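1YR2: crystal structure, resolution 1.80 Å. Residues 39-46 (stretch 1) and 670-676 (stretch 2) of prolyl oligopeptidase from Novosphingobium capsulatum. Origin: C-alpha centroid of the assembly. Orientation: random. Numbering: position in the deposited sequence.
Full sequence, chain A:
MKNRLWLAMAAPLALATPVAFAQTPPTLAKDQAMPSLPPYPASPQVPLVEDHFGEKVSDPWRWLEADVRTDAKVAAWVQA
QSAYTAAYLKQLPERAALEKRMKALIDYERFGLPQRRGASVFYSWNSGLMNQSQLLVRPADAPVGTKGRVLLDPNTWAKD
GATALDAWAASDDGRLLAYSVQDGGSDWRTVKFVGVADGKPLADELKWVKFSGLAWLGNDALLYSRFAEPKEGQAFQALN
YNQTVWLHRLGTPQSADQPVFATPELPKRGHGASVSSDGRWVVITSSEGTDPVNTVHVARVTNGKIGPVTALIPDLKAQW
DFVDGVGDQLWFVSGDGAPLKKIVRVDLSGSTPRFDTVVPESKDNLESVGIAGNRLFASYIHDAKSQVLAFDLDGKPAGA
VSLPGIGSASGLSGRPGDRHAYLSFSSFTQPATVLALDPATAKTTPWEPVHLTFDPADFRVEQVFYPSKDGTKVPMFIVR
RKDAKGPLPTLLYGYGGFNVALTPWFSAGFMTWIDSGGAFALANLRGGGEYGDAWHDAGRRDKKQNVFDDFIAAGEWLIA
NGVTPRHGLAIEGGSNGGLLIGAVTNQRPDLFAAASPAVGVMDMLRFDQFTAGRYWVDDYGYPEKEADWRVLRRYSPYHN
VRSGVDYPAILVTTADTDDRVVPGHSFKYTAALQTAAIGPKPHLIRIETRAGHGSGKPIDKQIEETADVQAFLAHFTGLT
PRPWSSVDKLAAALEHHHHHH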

# COMPACT_ATOMS: atom_id res chain seq x y z
N PRO A 39 0.73 -32.15 26.55
CA PRO A 39 1.93 -32.39 25.74
C PRO A 39 1.70 -32.15 24.23
O PRO A 39 0.61 -32.38 23.67
CB PRO A 39 2.30 -33.85 26.05
CG PRO A 39 1.14 -34.42 26.84
CD PRO A 39 0.17 -33.37 27.18
N TYR A 40 2.73 -31.63 23.57
CA TYR A 40 2.64 -31.36 22.15
C TYR A 40 2.33 -32.63 21.35
O TYR A 40 2.79 -33.71 21.75
CB TYR A 40 3.97 -30.81 21.68
CG TYR A 40 4.27 -29.43 22.20
CD1 TYR A 40 3.36 -28.40 22.02
CD2 TYR A 40 5.46 -29.16 22.87
CE1 TYR A 40 3.62 -27.13 22.47
CE2 TYR A 40 5.73 -27.86 23.31
CZ TYR A 40 4.78 -26.86 23.10
OH TYR A 40 5.00 -25.55 23.50
N PRO A 41 1.67 -32.52 20.20
CA PRO A 41 1.60 -33.65 19.27
C PRO A 41 2.99 -34.06 18.83
O PRO A 41 3.91 -33.23 18.89
CB PRO A 41 0.80 -33.10 18.10
CG PRO A 41 0.02 -31.93 18.70
CD PRO A 41 1.02 -31.31 19.64
N ALA A 42 3.15 -35.32 18.46
CA ALA A 42 4.45 -35.83 18.10
C ALA A 42 5.02 -35.13 16.85
O ALA A 42 4.31 -34.79 15.92
CB ALA A 42 4.38 -37.37 17.89
N SER A 43 6.32 -34.90 16.84
CA SER A 43 7.00 -34.53 15.60
C SER A 43 8.14 -35.52 15.37
O SER A 43 9.26 -35.22 15.68
CB SER A 43 7.51 -33.09 15.72
OG SER A 43 6.38 -32.19 15.77
N PRO A 44 7.84 -36.73 14.88
CA PRO A 44 8.89 -37.75 14.69
C PRO A 44 10.08 -37.23 13.86
O PRO A 44 9.89 -36.45 12.93
CB PRO A 44 8.16 -38.87 13.94
CG PRO A 44 6.69 -38.69 14.32
CD PRO A 44 6.53 -37.22 14.44
N GLN A 45 11.28 -37.65 14.22
CA GLN A 45 12.49 -37.25 13.50
C GLN A 45 12.95 -38.38 12.60
O GLN A 45 12.90 -39.53 12.99
CB GLN A 45 13.58 -36.94 14.49
CG GLN A 45 13.25 -35.75 15.30
CD GLN A 45 14.32 -35.39 16.30
OE1 GLN A 45 15.49 -35.30 15.95
NE2 GLN A 45 13.92 -35.18 17.54
N VAL A 46 13.35 -38.04 11.39
CA VAL A 46 14.06 -38.95 10.51
C VAL A 46 15.48 -38.39 10.52
O VAL A 46 15.74 -37.37 9.88
CB VAL A 46 13.45 -38.97 9.08
CG1 VAL A 46 14.29 -39.85 8.13
CG2 VAL A 46 11.97 -39.44 9.09
N THR A 670 8.25 -25.08 13.67
CA THR A 670 7.41 -25.46 14.81
C THR A 670 7.86 -26.79 15.46
O THR A 670 7.89 -26.94 16.69
CB THR A 670 5.94 -25.60 14.32
OG1 THR A 670 5.48 -24.32 13.85
CG2 THR A 670 5.02 -25.97 15.49
N ALA A 671 8.16 -27.78 14.64
CA ALA A 671 8.68 -29.05 15.15
C ALA A 671 9.94 -28.83 15.96
O ALA A 671 10.08 -29.41 17.02
CB ALA A 671 8.90 -30.07 14.02
N ALA A 672 10.84 -27.96 15.47
CA ALA A 672 12.07 -27.65 16.16
C ALA A 672 11.82 -26.98 17.50
O ALA A 672 12.41 -27.42 18.52
CB ALA A 672 13.03 -26.76 15.27
N LEU A 673 10.95 -25.96 17.53
CA LEU A 673 10.61 -25.29 18.78
C LEU A 673 9.96 -26.24 19.80
O LEU A 673 10.28 -26.16 20.97
CB LEU A 673 9.57 -24.17 18.54
CG LEU A 673 9.97 -22.96 17.72
CD1 LEU A 673 8.82 -22.05 17.55
CD2 LEU A 673 11.12 -22.19 18.38
N GLN A 674 9.03 -27.09 19.37
CA GLN A 674 8.29 -27.98 20.28
C GLN A 674 9.22 -29.09 20.82
O GLN A 674 9.07 -29.54 21.93
CB GLN A 674 7.07 -28.62 19.64
CG GLN A 674 5.90 -27.66 19.47
CD GLN A 674 4.71 -28.23 18.77
OE1 GLN A 674 4.71 -29.42 18.34
NE2 GLN A 674 3.67 -27.37 18.60
N THR A 675 10.19 -29.49 20.01
CA THR A 675 11.19 -30.47 20.42
C THR A 675 12.29 -29.91 21.33
O THR A 675 12.87 -30.66 22.12
CB THR A 675 11.84 -31.02 19.18
OG1 THR A 675 10.82 -31.63 18.39
CG2 THR A 675 12.90 -32.15 19.52
N ALA A 676 12.63 -28.64 21.20
CA ALA A 676 13.69 -28.03 21.98
C ALA A 676 13.29 -27.80 23.42
O ALA A 676 12.14 -27.69 23.73
CB ALA A 676 14.15 -26.70 21.36
O HOH W 1 5.92 -31.73 18.36

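Residues 39-46, an extended segment without regular secondary structure, lie against the last turns of a helix at residues 670-675, more than 600 positions away in sequence. No direct hydrogen bond joins the two stretches; they are held by a ring-face contact, one bridging water and a few van der Waals contacts, and bury 305 Å² between them, both sides summed.

Gln674 is the centre of the contact. Its CA-to-CB bond points toward the loop, and with chi1 at m (-75°) and chi2 at t (177°) the chain is extended, carrying its methylenes and amide across Tyr40. Tyr40, also m (-69°), has chi2 of -53°, which turns a ring face to the glutamine. Gln674 CG sits 3.5 Å from the centroid of the Tyr40 ring, only 6° off the ring normal, a nearly ideal CH-pi geometry; Gln674 CD lies 3.5 Å from Tyr40 CD1. A long side chain with an aliphatic stem and a polar end suits this position: CG and CD lie over the ring face, OE1 past its edge.

That amide meets the loop through water 1. The water donates to Gln674 OE1 (2.6 Å from its oxygen) and to Pro41 O (2.6 Å), and accepts from Ser43 OG (2.7 Å). Gln674 OE1 and Pro41 O, both acceptors 3.9 Å apart, need a donor between them; Ser43 OG, 4.1 Å from Gln674 OE1, is too far to bond it directly.

The m rotamer of Ser43 (-67°) brings OG to this water and also within 3.7 Å of Ala671 CB, where the short alanine methyl accommodates the close approach of the loop. One turn on, Thr675 adopts m (-60°), and its OG1 donates to Ala671 O at 2.7 Å, satisfying the hydroxyl within the helix. Its methyl CG2 packs 3.8 Å from NE2 of Gln45, whose side chain leaves the backbone sideways but ends nearer the helix.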